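Local coordinates for protein beta-N-acetylhexosaminidase (Arthrobacter aurescens, PDB 3RCN) that probably hydrolyses terminal non-reducing N-acetyl-D-hexosamine residues in N-acetyl-beta-D-hexosaminides, as a member of glycosyl hydrolase family 20, at residues 297-302 against 356-361. Residues are numbered along the deposited sequence; the frame is centred on the assembly and turned at random.
Sequences VLDEVV and KHHGRA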
loop_
_atom_site.group_PDB
_atom_site.type_symbol
_atom_site.label_atom_id
_atom_site.label_comp_id
_atom_site.label_asym_id
_atom_site.label_seq_id
_atom_site.Cartn_x
_atom_site.Cartn_y
_atom_site.Cartn_z
ATOM N N VAL A 297 20.876 -19.213 -10.688
ATOM C CA VAL A 297 20.100 -18.136 -10.099
ATOM C C VAL A 297 20.287 -16.873 -10.926
ATOM O O VAL A 297 19.319 -16.181 -11.247
ATOM C CB VAL A 297 20.513 -17.867 -8.638
ATOM C CG1 VAL A 297 20.028 -16.510 -8.191
ATOM C CG2 VAL A 297 19.991 -18.959 -7.719
ATOM N N LEU A 298 21.527 -16.573 -11.296
ATOM C CA LEU A 298 21.773 -15.312 -11.989
ATOM C C LEU A 298 21.237 -15.332 -13.418
ATOM O O LEU A 298 21.068 -14.280 -14.031
ATOM C CB LEU A 298 23.250 -14.941 -11.978
ATOM C CG LEU A 298 23.862 -14.519 -10.645
ATOM C CD1 LEU A 298 25.379 -14.445 -10.797
ATOM C CD2 LEU A 298 23.297 -13.199 -10.152
ATOM N N ASP A 299 20.974 -16.530 -13.935
ATOM C CA ASP A 299 20.348 -16.686 -15.243
ATOM C C ASP A 299 18.910 -16.203 -15.179
ATOM O O ASP A 299 18.437 -15.524 -16.083
ATOM C CB ASP A 299 20.340 -18.149 -15.684
ATOM C CG ASP A 299 21.678 -18.613 -16.226
ATOM O OD1 ASP A 299 22.478 -17.758 -16.661
ATOM O OD2 ASP A 299 21.924 -19.839 -16.225
ATOM N N GLU A 300 18.201 -16.561 -14.117
ATOM C CA GLU A 300 16.830 -16.082 -13.983
ATOM C C GLU A 300 16.792 -14.603 -13.626
ATOM O O GLU A 300 15.990 -13.860 -14.184
ATOM C CB GLU A 300 16.019 -16.947 -13.015
ATOM C CG GLU A 300 15.914 -18.380 -13.524
ATOM C CD GLU A 300 14.920 -19.231 -12.762
ATOM O OE1 GLU A 300 13.845 -18.706 -12.378
ATOM O OE2 GLU A 300 15.214 -20.436 -12.558
ATOM N N VAL A 301 17.676 -14.167 -12.732
ATOM C CA VAL A 301 17.728 -12.752 -12.372
ATOM C C VAL A 301 17.840 -11.889 -13.616
ATOM O O VAL A 301 17.138 -10.895 -13.774
ATOM C CB VAL A 301 18.938 -12.428 -11.495
ATOM C CG1 VAL A 301 19.119 -10.906 -11.374
ATOM C CG2 VAL A 301 18.807 -13.087 -10.140
ATOM N N VAL A 302 18.726 -12.296 -14.510
ATOM C CA VAL A 302 19.072 -11.480 -15.662
ATOM C C VAL A 302 17.935 -11.420 -16.680
ATOM O O VAL A 302 17.808 -10.456 -17.437
ATOM C CB VAL A 302 20.416 -11.961 -16.262
ATOM C CG1 VAL A 302 20.316 -12.239 -17.759
ATOM C CG2 VAL A 302 21.490 -10.961 -15.939
ATOM N N LYS A 356 29.275 -11.116 -16.928
ATOM C CA LYS A 356 29.916 -10.470 -18.075
ATOM C C LYS A 356 29.505 -11.189 -19.353
ATOM O O LYS A 356 29.272 -10.565 -20.394
ATOM C CB LYS A 356 31.439 -10.454 -17.912
ATOM C CG LYS A 356 32.200 -9.668 -18.971
ATOM C CD LYS A 356 32.388 -10.487 -20.256
ATOM C CE LYS A 356 33.390 -9.850 -21.224
ATOM N NZ LYS A 356 34.785 -9.980 -20.717
ATOM N N HIS A 357 29.398 -12.507 -19.252
ATOM C CA HIS A 357 28.936 -13.334 -20.356
ATOM C C HIS A 357 27.553 -12.840 -20.813
ATOM O O HIS A 357 27.267 -12.810 -22.014
ATOM C CB HIS A 357 28.916 -14.797 -19.906
ATOM C CG HIS A 357 28.177 -15.721 -20.827
ATOM N ND1 HIS A 357 28.750 -16.262 -21.956
ATOM C CD2 HIS A 357 26.920 -16.223 -20.761
ATOM C CE1 HIS A 357 27.872 -17.048 -22.558
ATOM N NE2 HIS A 357 26.755 -17.044 -21.852
ATOM N N HIS A 358 26.723 -12.423 -19.848
ATOM C CA HIS A 358 25.378 -11.900 -20.113
ATOM C C HIS A 358 25.347 -10.409 -20.394
ATOM O O HIS A 358 24.275 -9.833 -20.554
ATOM C CB HIS A 358 24.449 -12.155 -18.933
ATOM C CG HIS A 358 23.925 -13.548 -18.863
ATOM N ND1 HIS A 358 22.961 -14.021 -19.727
ATOM C CD2 HIS A 358 24.214 -14.569 -18.021
ATOM C CE1 HIS A 358 22.681 -15.277 -19.423
ATOM N NE2 HIS A 358 23.425 -15.632 -18.391
ATOM N N GLY A 359 26.509 -9.770 -20.399
ATOM C CA GLY A 359 26.569 -8.365 -20.753
ATOM C C GLY A 359 26.322 -7.400 -19.609
ATOM O O GLY A 359 26.097 -6.210 -19.831
ATOM N N ARG A 360 26.400 -7.902 -18.383
ATOM C CA ARG A 360 26.186 -7.066 -17.215
ATOM C C ARG A 360 27.457 -6.801 -16.431
ATOM O O ARG A 360 28.276 -7.703 -16.222
ATOM C CB ARG A 360 25.158 -7.712 -16.276
ATOM C CG ARG A 360 23.916 -8.250 -16.973
ATOM C CD ARG A 360 23.154 -7.173 -17.746
ATOM N NE ARG A 360 22.041 -7.780 -18.470
ATOM C CZ ARG A 360 20.807 -7.900 -17.982
ATOM N NH1 ARG A 360 20.518 -7.427 -16.774
ATOM N NH2 ARG A 360 19.857 -8.483 -18.707
ATOM N N ALA A 361 27.604 -5.558 -15.988
ATOM C CA ALA A 361 28.624 -5.189 -15.019
ATOM C C ALA A 361 28.202 -5.688 -13.639
ATOM O O ALA A 361 27.030 -5.947 -13.404
ATOM C CB ALA A 361 28.808 -3.691 -15.009
#
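Val302 and His358 are the residues whose CA atoms come nearest, 7.7 Å apart, where helical segment 297-302 faces the end of another helix; there Gly359, with positive phi, closes a Schellman motif, its N bonded to Lys356 O at 2.9 Å. At that separation the contact is made chiefly by side chains. His358 donates from NE2 to Asp299 OD1 over 2.9 Å, a His-carboxylate hydrogen bond bent to 146° at the hydrogen. The oxygen is met nearly along its C-O axis but lies 22° out of the ring plane, and the carboxylate plane is steeply turned against the ring. Both side chains have CG anti to the carbonyl carbon (chi1 -79° in each), which lets Asp299 OD1 come to the ring's edge. Val302 then splits its methyls: CG1 sits over one face of the His358 ring, 4.1 Å from the centroid, as a CH-pi contact, while CG2 lies over the centre of the Arg360 guanidinium, 3.7 Å from CZ. Replacing His358 by alanine removes the ring, which would probably cost Asp299 OD1 one of its two donors, His354 remaining, and take away the surface on which Val302 CG1 packs. Arg360 NH2 adds a weak bond to Val302 O (3.1 Å), whereas its NH1 is held by the carbonyls of Phe305 and Ser307. His354, one turn back on helix 342-357, also bonds Asp299 OD1 and packs edge-to-face with His358. In the catalytic alpha-beta barrel, the contact thus joins helix 288-304 to the turn that leads from helix 342-357 into strand 361-364, at the surface and beside the parallel strand 309-313, whose Ile310 touches Val302.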